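Local coordinates for clostripain-related protein (Bacteroides thetaiotaomicron, PDB 6N9J) that acts as a secreted cysteine protease of the C11 (clostripain) family, hydrolysing peptide bonds, and is captured here with a covalently bound irreversible peptide inhibitor, at residues Pro183-Pro189 with Trp234-Ile240; Gly190-Val196 with Asn213-Tyr218; Ser274-Cys278 with His288-Leu293; Lys318-Asn324 with Val336-Glu342. All coordinates share one frame. Residue numbers count along the deposited sequence, not the author numbering.

Contact 1: Pro183-Pro189 with Trp234-Ile240; sequences PTEIPGP and WTGGVSI
The two segments run antiparallel past each other, 183-189 an irregular loop and 234-240 becoming strand only at Ser-239 and Ile-240, with CA atoms about 7 Å apart (Pro-183 to Ile-240 7.5 Å, Thr-184 to Ser-239 7.4 Å, Ile-186 to Val-238 7.0 Å), too far for direct backbone pairing; no hydrogen bond crosses directly between them. Pro-183 CD lies 4.0 Å from Ser-239 OG. Thr-184 (chi1 t) brings CG2 to 3.2 Å from the same OG, while its own OG1 bonds Tyr-279 O. At Glu-185 a water bridges the two backbones, donating to Glu-185 O (2.9 Å) and accepting from Ser-239 N (2.9 Å). The CA-to-CB bond of Ile-186 points away, but chi1 and chi2 both m return CD1 to 4.1 Å from Ile-240 CD1. Pro-187 is the centre: CB sits over the five-membered ring of Trp-234 (chi1 -156°, t; chi2 -89°), 3.5 Å from its centroid and 12° off the normal, a CH-pi contact; Pro-187 CD meets Val-238 CG2 at 3.9 Å. Gly-188 N lies over the same indole, and Pro-189 CD approaches Trp-234 CE3 at 3.6 Å. The arrangement is consistent with one wall of the substrate-binding cleft, since Glu-185 OE1 and the Ile-186 backbone hydrogen-bond the inhibitor and Trp-234 packs on its backbone. Ile-186 and Val-238 rest on helix 206-221, while strand 239-244 pairs with strand 315-327.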
loop_
_atom_site.group_PDB
_atom_site.type_symbol
_atom_site.label_atom_id
_atom_site.label_comp_id
_atom_site.label_asym_id
_atom_site.label_seq_id
_atom_site.Cartn_x
_atom_site.Cartn_y
_atom_site.Cartn_z
ATOM N N PRO A 183 -6.637 -3.876 -1.766
ATOM C CA PRO A 183 -6.407 -5.327 -1.678
ATOM C C PRO A 183 -6.220 -5.960 -3.055
ATOM O O PRO A 183 -5.748 -7.113 -3.173
ATOM C CB PRO A 183 -7.671 -5.845 -0.994
ATOM C CG PRO A 183 -8.728 -4.808 -1.289
ATOM C CD PRO A 183 -8.041 -3.497 -1.511
ATOM N N THR A 184 -6.565 -5.210 -4.096
ATOM C CA THR A 184 -6.433 -5.723 -5.449
ATOM C C THR A 184 -5.352 -4.909 -6.183
ATOM O O THR A 184 -4.516 -4.257 -5.539
ATOM C CB THR A 184 -7.798 -5.705 -6.183
ATOM O OG1 THR A 184 -7.688 -6.358 -7.455
ATOM C CG2 THR A 184 -8.329 -4.287 -6.359
ATOM N N GLU A 185 -5.335 -4.973 -7.512
ATOM C CA GLU A 185 -4.341 -4.238 -8.284
ATOM C C GLU A 185 -4.591 -2.736 -8.246
ATOM O O GLU A 185 -5.736 -2.282 -8.336
ATOM C CB GLU A 185 -4.319 -4.708 -9.733
ATOM C CG GLU A 185 -3.685 -6.063 -9.934
ATOM C CD GLU A 185 -3.921 -6.590 -11.334
ATOM O OE1 GLU A 185 -3.145 -6.231 -12.242
ATOM O OE2 GLU A 185 -4.892 -7.350 -11.529
ATOM N N ILE A 186 -3.499 -1.985 -8.112
ATOM C CA ILE A 186 -3.500 -0.528 -8.168
ATOM C C ILE A 186 -3.192 -0.074 -9.595
ATOM O O ILE A 186 -2.292 -0.608 -10.234
ATOM C CB ILE A 186 -2.453 0.069 -7.194
ATOM C CG1 ILE A 186 -2.985 0.047 -5.763
ATOM C CG2 ILE A 186 -2.057 1.490 -7.613
ATOM C CD1 ILE A 186 -3.892 1.224 -5.436
ATOM N N PRO A 187 -3.944 0.908 -10.104
ATOM C CA PRO A 187 -3.696 1.392 -11.472
ATOM C C PRO A 187 -2.266 1.902 -11.674
ATOM O O PRO A 187 -1.690 2.527 -10.771
ATOM C CB PRO A 187 -4.708 2.532 -11.624
ATOM C CG PRO A 187 -5.825 2.163 -10.657
ATOM C CD PRO A 187 -5.127 1.537 -9.484
ATOM N N GLY A 188 -1.692 1.599 -12.836
ATOM C CA GLY A 188 -0.414 2.159 -13.239
ATOM C C GLY A 188 -0.147 3.579 -12.761
ATOM O O GLY A 188 0.837 3.808 -12.059
ATOM N N PRO A 189 -1.029 4.533 -13.122
ATOM C CA PRO A 189 -0.839 5.949 -12.775
ATOM C C PRO A 189 -0.796 6.225 -11.278
ATOM O O PRO A 189 -0.364 7.301 -10.888
ATOM C CB PRO A 189 -2.060 6.631 -13.404
ATOM C CG PRO A 189 -2.430 5.747 -14.541
ATOM C CD PRO A 189 -2.163 4.353 -14.046
ATOM N N TRP A 234 -7.086 6.620 -16.876
ATOM C CA TRP A 234 -7.601 5.423 -16.233
ATOM C C TRP A 234 -9.090 5.531 -15.951
ATOM O O TRP A 234 -9.511 6.276 -15.061
ATOM C CB TRP A 234 -6.847 5.132 -14.942
ATOM C CG TRP A 234 -6.917 3.698 -14.557
ATOM C CD1 TRP A 234 -7.869 3.099 -13.778
ATOM C CD2 TRP A 234 -6.003 2.658 -14.949
ATOM N NE1 TRP A 234 -7.597 1.751 -13.657
ATOM C CE2 TRP A 234 -6.457 1.458 -14.361
ATOM C CE3 TRP A 234 -4.838 2.631 -15.727
ATOM C CZ2 TRP A 234 -5.790 0.244 -14.529
ATOM C CZ3 TRP A 234 -4.177 1.428 -15.893
ATOM C CH2 TRP A 234 -4.653 0.250 -15.298
ATOM N N THR A 235 -9.874 4.771 -16.716
ATOM C CA THR A 235 -11.324 4.718 -16.557
ATOM C C THR A 235 -11.768 3.425 -15.851
ATOM O O THR A 235 -12.963 3.159 -15.703
ATOM C CB THR A 235 -12.041 4.830 -17.928
ATOM O OG1 THR A 235 -11.639 3.748 -18.784
ATOM C CG2 THR A 235 -11.703 6.154 -18.612
ATOM N N GLY A 236 -10.797 2.634 -15.401
ATOM C CA GLY A 236 -11.080 1.328 -14.823
ATOM C C GLY A 236 -11.440 1.312 -13.345
ATOM O O GLY A 236 -11.681 0.243 -12.789
ATOM N N GLY A 237 -11.478 2.484 -12.708
ATOM C CA GLY A 237 -11.842 2.577 -11.302
ATOM C C GLY A 237 -10.732 2.199 -10.332
ATOM O O GLY A 237 -9.565 2.080 -10.715
ATOM N N VAL A 238 -11.097 2.029 -9.065
ATOM C CA VAL A 238 -10.141 1.719 -8.001
ATOM C C VAL A 238 -10.888 1.274 -6.750
ATOM O O VAL A 238 -12.064 1.570 -6.587
ATOM C CB VAL A 238 -9.238 2.937 -7.642
ATOM C CG1 VAL A 238 -9.982 3.938 -6.765
ATOM C CG2 VAL A 238 -7.974 2.479 -6.931
ATOM N N SER A 239 -10.195 0.561 -5.872
ATOM C CA SER A 239 -10.728 0.214 -4.567
ATOM C C SER A 239 -9.696 0.500 -3.485
ATOM O O SER A 239 -8.522 0.138 -3.621
ATOM C CB SER A 239 -11.127 -1.256 -4.532
ATOM O OG SER A 239 -9.983 -2.056 -4.709
ATOM N N ILE A 240 -10.128 1.146 -2.408
ATOM C CA ILE A 240 -9.209 1.592 -1.360
ATOM C C ILE A 240 -9.847 1.367 0.003
ATOM O O ILE A 240 -11.053 1.481 0.133
ATOM C CB ILE A 240 -8.843 3.108 -1.522
ATOM C CG1 ILE A 240 -8.159 3.369 -2.861
ATOM C CG2 ILE A 240 -7.950 3.607 -0.381
ATOM C CD1 ILE A 240 -6.722 2.866 -2.925
HETATM O O HOH W 1 -7.938 -0.725 -7.250
#

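Contact 2: Gly190-Val196 with Asn213-Tyr218; sequences GAPYEVV and NYYSVY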
loop_
_atom_site.group_PDB
_atom_site.type_symbol
_atom_site.label_atom_id
_atom_site.label_comp_id
_atom_site.label_asym_id
_atom_site.label_seq_id
_atom_site.Cartn_x
_atom_site.Cartn_y
_atom_site.Cartn_z
ATOM N N GLY A 190 -1.244 5.278 -10.462
ATOM C CA GLY A 190 -1.217 5.435 -9.018
ATOM C C GLY A 190 -2.011 6.624 -8.501
ATOM O O GLY A 190 -3.024 7.015 -9.080
ATOM N N ALA A 191 -1.556 7.197 -7.396
ATOM C CA ALA A 191 -2.264 8.308 -6.786
ATOM C C ALA A 191 -2.280 9.537 -7.683
ATOM O O ALA A 191 -1.361 9.763 -8.468
ATOM C CB ALA A 191 -1.646 8.655 -5.428
ATOM N N PRO A 192 -3.362 10.319 -7.583
ATOM C CA PRO A 192 -3.460 11.696 -8.076
ATOM C C PRO A 192 -2.816 12.661 -7.073
ATOM O O PRO A 192 -3.494 13.269 -6.222
ATOM C CB PRO A 192 -4.965 11.915 -8.179
ATOM C CG PRO A 192 -5.524 11.047 -7.065
ATOM C CD PRO A 192 -4.647 9.824 -7.052
ATOM N N TYR A 193 -1.497 12.810 -7.174
ATOM C CA TYR A 193 -0.739 13.484 -6.128
ATOM C C TYR A 193 -1.002 14.973 -6.076
ATOM O O TYR A 193 -0.523 15.656 -5.172
ATOM C CB TYR A 193 0.752 13.217 -6.302
ATOM C CG TYR A 193 1.130 11.832 -5.844
ATOM C CD1 TYR A 193 1.229 11.544 -4.487
ATOM C CD2 TYR A 193 1.371 10.817 -6.755
ATOM C CE1 TYR A 193 1.560 10.286 -4.049
ATOM C CE2 TYR A 193 1.709 9.540 -6.325
ATOM C CZ TYR A 193 1.795 9.282 -4.969
ATOM O OH TYR A 193 2.118 8.032 -4.505
ATOM N N GLU A 194 -1.769 15.480 -7.033
ATOM C CA GLU A 194 -2.158 16.879 -6.990
ATOM C C GLU A 194 -3.214 17.133 -5.908
ATOM O O GLU A 194 -3.378 18.267 -5.462
ATOM C CB GLU A 194 -2.668 17.342 -8.357
ATOM C CG GLU A 194 -4.050 16.842 -8.725
ATOM C CD GLU A 194 -4.066 15.464 -9.380
ATOM O OE1 GLU A 194 -3.041 14.734 -9.365
ATOM O OE2 GLU A 194 -5.133 15.114 -9.926
ATOM N N VAL A 195 -3.933 16.090 -5.482
ATOM C CA VAL A 195 -4.863 16.238 -4.355
ATOM C C VAL A 195 -4.498 15.350 -3.161
ATOM O O VAL A 195 -4.902 15.630 -2.044
ATOM C CB VAL A 195 -6.329 15.946 -4.754
ATOM C CG1 VAL A 195 -6.943 17.158 -5.454
ATOM C CG2 VAL A 195 -6.442 14.661 -5.606
ATOM N N VAL A 196 -3.719 14.300 -3.382
ATOM C CA VAL A 196 -3.248 13.477 -2.271
ATOM C C VAL A 196 -2.179 14.203 -1.429
ATOM O O VAL A 196 -2.160 14.065 -0.202
ATOM C CB VAL A 196 -2.698 12.122 -2.770
ATOM C CG1 VAL A 196 -1.843 11.449 -1.694
ATOM C CG2 VAL A 196 -3.851 11.207 -3.179
ATOM N N ASN A 213 -9.353 11.374 -1.209
ATOM C CA ASN A 213 -8.832 12.126 -2.342
ATOM C C ASN A 213 -8.290 11.183 -3.410
ATOM O O ASN A 213 -8.481 11.408 -4.605
ATOM C CB ASN A 213 -7.751 13.125 -1.889
ATOM C CG ASN A 213 -8.343 14.384 -1.274
ATOM O OD1 ASN A 213 -8.656 15.341 -1.975
ATOM N ND2 ASN A 213 -8.511 14.380 0.038
ATOM N N TYR A 214 -7.624 10.122 -2.980
ATOM C CA TYR A 214 -7.180 9.109 -3.923
ATOM C C TYR A 214 -8.407 8.563 -4.679
ATOM O O TYR A 214 -8.484 8.678 -5.900
ATOM C CB TYR A 214 -6.447 7.984 -3.197
ATOM C CG TYR A 214 -5.665 7.062 -4.097
ATOM C CD1 TYR A 214 -4.326 6.802 -3.830
ATOM C CD2 TYR A 214 -6.242 6.483 -5.234
ATOM C CE1 TYR A 214 -3.588 5.967 -4.634
ATOM C CE2 TYR A 214 -5.505 5.647 -6.069
ATOM C CZ TYR A 214 -4.176 5.397 -5.746
ATOM O OH TYR A 214 -3.388 4.593 -6.519
ATOM N N TYR A 215 -9.353 7.975 -3.951
ATOM C CA TYR A 215 -10.531 7.382 -4.571
ATOM C C TYR A 215 -11.305 8.322 -5.499
ATOM O O TYR A 215 -11.734 7.923 -6.578
ATOM C CB TYR A 215 -11.476 6.864 -3.486
ATOM C CG TYR A 215 -12.724 6.236 -4.059
ATOM C CD1 TYR A 215 -12.683 4.961 -4.612
ATOM C CD2 TYR A 215 -13.937 6.918 -4.069
ATOM C CE1 TYR A 215 -13.803 4.376 -5.151
ATOM C CE2 TYR A 215 -15.078 6.333 -4.598
ATOM C CZ TYR A 215 -14.994 5.059 -5.145
ATOM O OH TYR A 215 -16.102 4.466 -5.698
ATOM N N SER A 216 -11.494 9.568 -5.073
ATOM C CA SER A 216 -12.408 10.461 -5.764
ATOM C C SER A 216 -12.011 10.773 -7.210
ATOM O O SER A 216 -12.874 10.965 -8.066
ATOM C CB SER A 216 -12.553 11.762 -4.982
ATOM O OG SER A 216 -13.565 12.570 -5.551
ATOM N N VAL A 217 -10.719 10.838 -7.498
ATOM C CA VAL A 217 -10.322 11.146 -8.865
ATOM C C VAL A 217 -10.642 9.957 -9.784
ATOM O O VAL A 217 -11.157 10.136 -10.890
ATOM C CB VAL A 217 -8.831 11.522 -8.947
ATOM C CG1 VAL A 217 -8.339 11.489 -10.385
ATOM C CG2 VAL A 217 -8.614 12.911 -8.343
ATOM N N TYR A 218 -10.371 8.748 -9.313
ATOM C CA TYR A 218 -10.641 7.555 -10.111
ATOM C C TYR A 218 -12.134 7.310 -10.252
ATOM O O TYR A 218 -12.605 6.925 -11.330
ATOM C CB TYR A 218 -9.945 6.332 -9.504
ATOM C CG TYR A 218 -8.475 6.309 -9.831
ATOM C CD1 TYR A 218 -8.022 5.758 -11.024
ATOM C CD2 TYR A 218 -7.542 6.875 -8.965
ATOM C CE1 TYR A 218 -6.677 5.759 -11.340
ATOM C CE2 TYR A 218 -6.195 6.879 -9.271
ATOM C CZ TYR A 218 -5.766 6.317 -10.458
ATOM O OH TYR A 218 -4.420 6.324 -10.765
#
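Tyr-214, its chi1 t, lays one ring face under the residues that lead into helix 193-200: Ala-191 CA is 3.9 Å from the ring centroid (28° off the normal) and Pro-192 CD 4.2 Å (13° off), two CH-pi contacts on the same face. Ala-191 CB adds a 3.4 Å contact with Tyr-214 CE1. The phenol oxygen of Tyr-214 hydrogen-bonds Asp-159 OD1. Pro-192 is the N-cap residue, and its O accepts from both Val-195 N (2.9 Å) and Val-196 N (3.0 Å). Side-chain contacts pack the first turn of helix 193-200 against helix 206-221, two neighbouring helices of the alpha/beta fold shared by clan CD peptidases, helix 193-200 being the one that follows strand 178-181. Beyond the proline, Val-217 is the apolar partner: its CG2 lies 3.8 Å from Pro-192 CB and 3.9 Å from Val-195 CG2. Tyr-218 CE2 reaches Pro-192 CD at 4.0 Å. In the same first turn Val-196 CG2 packs on Tyr-214 CB at 4.1 Å, and Val-195 CB stands 3.7 Å from OD1 of Asn-213, whose ND2 hydrogen-bonds Ser-209 O.

Contact 3: Ser274-Cys278 with His288-Leu293; sequences SSILC and HDLMGL
A short extended piece, Ile-276 to Cys-278, is bridged onto the N-cap of helix 290-297, with CA separations of 5.3 Å (Ile-276 to Gly-292), 5.5 Å (Leu-277 to Asp-289) and 4.3 Å (Cys-278 to His-288, a single beta bridge). His-288 is extended, with chi1 m, and its backbone also pairs with Thr-346 of strand 345-346; its CD2 meets Cys-278 CB at 3.6 Å, and Cys-278 SG lies obliquely 4.4 Å from the ring centroid. His-288 CA makes a CA-H...O contact with Leu-277 O at 3.2 Å. Asp-289 N donates to that same Leu-277 O (2.8 Å, 159°). Asp-289, chi1 t, is then the N-cap: OD2 accepts from Gly-292 N at 3.0 Å, and OD1 bonds Tyr-279 OH and Glu-342 N. Gly-292 offers a bare surface, where a CB would stand 3.2 Å from Ile-276 CG2, so the isoleucine (chi1 m, chi2 t) lies close along the helix, with CG1 3.7 Å from Gly-292 O. Leu-293 CD1 meets Ile-276 CD1 at 3.9 Å. One backbone bond thus fixes the register at the capping residue, and apolar contact with Ile-276 covers the helix's first turn.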
loop_
_atom_site.group_PDB
_atom_site.type_symbol
_atom_site.label_atom_id
_atom_site.label_comp_id
_atom_site.label_asym_id
_atom_site.label_seq_id
_atom_site.Cartn_x
_atom_site.Cartn_y
_atom_site.Cartn_z
ATOM N N SER A 274 -15.171 -20.617 -4.129
ATOM C CA SER A 274 -15.767 -20.015 -5.322
ATOM C C SER A 274 -16.757 -18.906 -4.973
ATOM O O SER A 274 -17.052 -18.045 -5.797
ATOM C CB SER A 274 -16.473 -21.092 -6.161
ATOM N N SER A 275 -17.265 -18.937 -3.746
ATOM C CA SER A 275 -18.299 -18.007 -3.307
ATOM C C SER A 275 -17.732 -16.792 -2.577
ATOM O O SER A 275 -18.474 -15.878 -2.204
ATOM C CB SER A 275 -19.299 -18.738 -2.409
ATOM O OG SER A 275 -18.618 -19.515 -1.436
ATOM N N ILE A 276 -16.417 -16.782 -2.375
ATOM C CA ILE A 276 -15.740 -15.656 -1.730
ATOM C C ILE A 276 -15.101 -14.744 -2.765
ATOM O O ILE A 276 -14.394 -15.217 -3.647
ATOM C CB ILE A 276 -14.658 -16.147 -0.747
ATOM C CG1 ILE A 276 -15.297 -17.015 0.347
ATOM C CG2 ILE A 276 -13.931 -14.976 -0.142
ATOM C CD1 ILE A 276 -14.310 -17.853 1.155
ATOM N N LEU A 277 -15.359 -13.442 -2.665
ATOM C CA LEU A 277 -14.739 -12.460 -3.553
ATOM C C LEU A 277 -13.221 -12.630 -3.619
ATOM O O LEU A 277 -12.555 -12.697 -2.586
ATOM C CB LEU A 277 -15.071 -11.040 -3.093
ATOM C CG LEU A 277 -14.356 -9.962 -3.901
ATOM C CD1 LEU A 277 -14.758 -10.027 -5.377
ATOM C CD2 LEU A 277 -14.653 -8.608 -3.330
ATOM N N CYS A 278 -12.690 -12.707 -4.840
ATOM C CA CYS A 278 -11.261 -12.902 -5.076
ATOM C C CYS A 278 -10.655 -11.673 -5.757
ATOM O O CYS A 278 -11.190 -11.195 -6.758
ATOM C CB CYS A 278 -11.027 -14.162 -5.940
ATOM S SG CYS A 278 -9.317 -14.363 -6.520
ATOM N N HIS A 288 -8.294 -13.273 -1.319
ATOM C CA HIS A 288 -9.739 -13.297 -1.117
ATOM C C HIS A 288 -10.174 -12.306 -0.051
ATOM O O HIS A 288 -9.399 -11.969 0.836
ATOM C CB HIS A 288 -10.202 -14.707 -0.727
ATOM C CG HIS A 288 -10.063 -15.703 -1.833
ATOM N ND1 HIS A 288 -8.929 -16.463 -2.011
ATOM C CD2 HIS A 288 -10.903 -16.034 -2.839
ATOM C CE1 HIS A 288 -9.081 -17.233 -3.075
ATOM N NE2 HIS A 288 -10.275 -16.995 -3.593
ATOM N N ASP A 289 -11.426 -11.864 -0.122
ATOM C CA ASP A 289 -11.926 -10.934 0.874
ATOM C C ASP A 289 -12.037 -11.589 2.257
ATOM O O ASP A 289 -12.727 -12.605 2.438
ATOM C CB ASP A 289 -13.274 -10.361 0.442
ATOM C CG ASP A 289 -13.755 -9.256 1.368
ATOM O OD1 ASP A 289 -13.242 -8.101 1.280
ATOM O OD2 ASP A 289 -14.649 -9.552 2.182
ATOM N N LEU A 290 -11.361 -10.979 3.232
ATOM C CA LEU A 290 -11.300 -11.505 4.594
ATOM C C LEU A 290 -12.676 -11.669 5.250
ATOM O O LEU A 290 -12.931 -12.686 5.897
ATOM C CB LEU A 290 -10.416 -10.609 5.468
ATOM C CG LEU A 290 -10.326 -11.004 6.945
ATOM C CD1 LEU A 290 -9.616 -12.339 7.108
ATOM C CD2 LEU A 290 -9.629 -9.936 7.743
ATOM N N MET A 291 -13.558 -10.680 5.092
ATOM C CA MET A 291 -14.904 -10.804 5.662
ATOM C C MET A 291 -15.672 -11.927 4.974
ATOM O O MET A 291 -16.427 -12.657 5.619
ATOM C CB MET A 291 -15.689 -9.488 5.556
ATOM C CG MET A 291 -17.140 -9.592 6.105
ATOM S SD MET A 291 -17.265 -10.001 7.865
ATOM C CE MET A 291 -17.040 -8.391 8.610
ATOM N N GLY A 292 -15.470 -12.051 3.662
ATOM C CA GLY A 292 -16.114 -13.083 2.868
ATOM C C GLY A 292 -15.677 -14.448 3.341
ATOM O O GLY A 292 -16.487 -15.370 3.441
ATOM N N LEU A 293 -14.402 -14.572 3.683
ATOM C CA LEU A 293 -13.905 -15.823 4.251
ATOM C C LEU A 293 -14.584 -16.171 5.585
ATOM O O LEU A 293 -15.012 -17.306 5.789
ATOM C CB LEU A 293 -12.390 -15.769 4.447
ATOM C CG LEU A 293 -11.760 -16.999 5.114
ATOM C CD1 LEU A 293 -12.070 -18.248 4.328
ATOM C CD2 LEU A 293 -10.255 -16.850 5.285
#

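Contact 4: Lys318-Asn324 with Val336-Glu342; sequences KNTTDNN and VSMDGFE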
loop_
_atom_site.group_PDB
_atom_site.type_symbol
_atom_site.label_atom_id
_atom_site.label_comp_id
_atom_site.label_asym_id
_atom_site.label_seq_id
_atom_site.Cartn_x
_atom_site.Cartn_y
_atom_site.Cartn_z
ATOM N N LYS A 318 -13.638 2.500 3.626
ATOM C CA LYS A 318 -13.442 1.751 2.372
ATOM C C LYS A 318 -14.346 2.275 1.264
ATOM O O LYS A 318 -15.427 2.813 1.520
ATOM C CB LYS A 318 -13.682 0.255 2.566
ATOM C CG LYS A 318 -15.147 -0.099 2.767
ATOM C CD LYS A 318 -15.314 -1.568 3.075
ATOM C CE LYS A 318 -16.697 -1.833 3.631
ATOM N NZ LYS A 318 -17.727 -1.385 2.666
ATOM N N ASN A 319 -13.887 2.134 0.025
ATOM C CA ASN A 319 -14.718 2.480 -1.114
ATOM C C ASN A 319 -14.182 1.834 -2.374
ATOM O O ASN A 319 -12.979 1.648 -2.524
ATOM C CB ASN A 319 -14.805 3.995 -1.294
ATOM C CG ASN A 319 -16.219 4.468 -1.544
ATOM O OD1 ASN A 319 -17.062 3.707 -2.019
ATOM N ND2 ASN A 319 -16.493 5.730 -1.226
ATOM N N THR A 320 -15.085 1.483 -3.279
ATOM C CA THR A 320 -14.699 0.889 -4.548
ATOM C C THR A 320 -15.698 1.286 -5.621
ATOM O O THR A 320 -16.867 1.504 -5.350
ATOM C CB THR A 320 -14.619 -0.649 -4.466
ATOM O OG1 THR A 320 -14.155 -1.184 -5.717
ATOM C CG2 THR A 320 -15.991 -1.252 -4.132
ATOM N N THR A 321 -15.219 1.407 -6.848
ATOM C CA THR A 321 -16.116 1.460 -7.987
ATOM C C THR A 321 -16.703 0.050 -8.169
ATOM O O THR A 321 -16.152 -0.916 -7.644
ATOM C CB THR A 321 -15.373 1.942 -9.238
ATOM O OG1 THR A 321 -14.139 1.219 -9.361
ATOM C CG2 THR A 321 -15.050 3.419 -9.096
ATOM N N ASP A 322 -17.818 -0.078 -8.881
ATOM C CA ASP A 322 -18.497 -1.381 -8.974
ATOM C C ASP A 322 -17.611 -2.453 -9.618
ATOM O O ASP A 322 -17.678 -3.626 -9.258
ATOM C CB ASP A 322 -19.811 -1.246 -9.746
ATOM C CG ASP A 322 -20.839 -0.400 -9.000
ATOM O OD1 ASP A 322 -20.908 -0.503 -7.753
ATOM O OD2 ASP A 322 -21.571 0.373 -9.660
ATOM N N ASN A 323 -16.779 -2.034 -10.561
ATOM C CA ASN A 323 -15.782 -2.905 -11.161
ATOM C C ASN A 323 -14.406 -2.302 -10.946
ATOM O O ASN A 323 -14.286 -1.095 -10.693
ATOM C CB ASN A 323 -16.042 -3.098 -12.666
ATOM C CG ASN A 323 -17.358 -3.791 -12.963
ATOM O OD1 ASN A 323 -17.854 -4.587 -12.166
ATOM N ND2 ASN A 323 -17.924 -3.503 -14.131
ATOM N N ASN A 324 -13.380 -3.149 -11.015
ATOM C CA ASN A 324 -11.985 -2.713 -11.094
ATOM C C ASN A 324 -11.333 -3.406 -12.288
ATOM O O ASN A 324 -11.750 -4.501 -12.671
ATOM C CB ASN A 324 -11.219 -3.049 -9.811
ATOM C CG ASN A 324 -11.304 -1.961 -8.768
ATOM O OD1 ASN A 324 -10.303 -1.604 -8.146
ATOM N ND2 ASN A 324 -12.500 -1.418 -8.573
ATOM N N VAL A 336 -13.353 -6.420 -13.678
ATOM C CA VAL A 336 -13.853 -7.495 -12.817
ATOM C C VAL A 336 -14.759 -6.922 -11.718
ATOM O O VAL A 336 -14.472 -5.861 -11.165
ATOM C CB VAL A 336 -12.684 -8.274 -12.178
ATOM C CG1 VAL A 336 -13.196 -9.267 -11.135
ATOM C CG2 VAL A 336 -11.862 -8.969 -13.263
ATOM N N SER A 337 -15.847 -7.614 -11.398
ATOM C CA SER A 337 -16.792 -7.124 -10.397
ATOM C C SER A 337 -16.181 -7.092 -8.990
ATOM O O SER A 337 -15.532 -8.050 -8.565
ATOM C CB SER A 337 -18.058 -7.986 -10.404
ATOM O OG SER A 337 -19.021 -7.504 -9.484
ATOM N N MET A 338 -16.379 -5.981 -8.275
ATOM C CA MET A 338 -15.915 -5.872 -6.893
ATOM C C MET A 338 -17.055 -6.135 -5.901
ATOM O O MET A 338 -16.964 -5.772 -4.725
ATOM C CB MET A 338 -15.287 -4.490 -6.626
ATOM C CG MET A 338 -13.907 -4.302 -7.285
ATOM S SD MET A 338 -12.620 -5.413 -6.669
ATOM C CE MET A 338 -12.170 -6.306 -8.150
ATOM N N ASP A 339 -18.122 -6.770 -6.381
ATOM C CA ASP A 339 -19.247 -7.143 -5.523
ATOM C C ASP A 339 -18.783 -8.027 -4.362
ATOM O O ASP A 339 -18.205 -9.090 -4.581
ATOM C CB ASP A 339 -20.312 -7.861 -6.347
ATOM C CG ASP A 339 -21.546 -8.183 -5.545
ATOM O OD1 ASP A 339 -22.423 -7.298 -5.433
ATOM O OD2 ASP A 339 -21.642 -9.320 -5.032
ATOM N N GLY A 340 -19.005 -7.565 -3.134
ATOM C CA GLY A 340 -18.563 -8.285 -1.951
ATOM C C GLY A 340 -17.394 -7.630 -1.230
ATOM O O GLY A 340 -16.938 -8.111 -0.195
ATOM N N PHE A 341 -16.911 -6.520 -1.776
ATOM C CA PHE A 341 -15.711 -5.847 -1.285
ATOM C C PHE A 341 -15.844 -5.333 0.143
ATOM O O PHE A 341 -16.725 -4.529 0.449
ATOM C CB PHE A 341 -15.380 -4.696 -2.241
ATOM C CG PHE A 341 -14.340 -3.737 -1.742
ATOM C CD1 PHE A 341 -12.990 -4.020 -1.872
ATOM C CD2 PHE A 341 -14.715 -2.514 -1.198
ATOM C CE1 PHE A 341 -12.035 -3.120 -1.440
ATOM C CE2 PHE A 341 -13.761 -1.606 -0.768
ATOM C CZ PHE A 341 -12.421 -1.910 -0.885
ATOM N N GLU A 342 -14.960 -5.780 1.026
ATOM C CA GLU A 342 -14.990 -5.251 2.374
ATOM C C GLU A 342 -13.668 -4.595 2.741
ATOM O O GLU A 342 -13.489 -4.132 3.871
ATOM C CB GLU A 342 -15.355 -6.346 3.374
ATOM C CG GLU A 342 -16.786 -6.898 3.202
ATOM C CD GLU A 342 -17.882 -5.858 3.459
ATOM O OE1 GLU A 342 -19.039 -6.121 3.064
ATOM O OE2 GLU A 342 -17.606 -4.784 4.059
HETATM O O HOH W 2 -20.419 -5.189 -10.682
#
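Phe-341, chi1 t and chi2 83°, turns its ring beneath Thr-320, whose CB stands 4.0 Å from the centroid, 21° off the normal, in a CH-pi contact; Thr-320 CG2 reaches Phe-341 CD2 at 3.4 Å. The t rotamer of Thr-320 sends OG1 back to its neighbour, donating to Thr-321 O (2.8 Å). Met-338, with chi1 m (-73°), brings CG to 3.5 Å from Asn-324 ND2 and from Thr-320 OG1. At the edge, Lys-318, chi1 p and then extended (chi2 and chi3 t), puts CE 3.1 Å from Glu-342 OE2, though NZ makes only a long salt bridge of 3.7 Å with that atom. Asn-323 OD1 and Ser-337 OG share a water, 3.0 Å from each, while Asn-323 ND2 hydrogen-bonds Ser-224 O. Backbone bonds set the register: Asn-324 N to Val-336 O 2.9 Å, Val-336 N to Asn-324 O 2.7 Å, Met-338 N to Asp-322 O 2.9 Å. Past Ser-337 a type II turn, Met-338 to Phe-341, with Gly-340 at phi 108°, leads the chain out of the antiparallel beta hairpin of strands 315-327 and 333-337.

Overall arrangement
Contacts 1 and 4 share the main sheet: Ile-240 N probably hydrogen-bonds Asn-319 O at 2.9 Å, and their centres lie 10 Å apart. Contact 2 is nested in the chain loop that contact 1 closes, and the two touch where Ile-186 CG2 meets Tyr-214 OH (3.5 Å) and Val-238 CG1 meets Tyr-218 CB (3.6 Å). Tyr-215 OH, probably bonded to Thr-320 O at 3.1 Å, ties contact 2 to contact 4. Contact 3 joins contact 4 through Asp-289 OD1 and Glu-342 N (2.9 Å, probable hydrogen bond). Of the four, contact 1 holds residues that bind the inhibitor; the centre of contact 3 lies about 19 Å from the centre of contact 1.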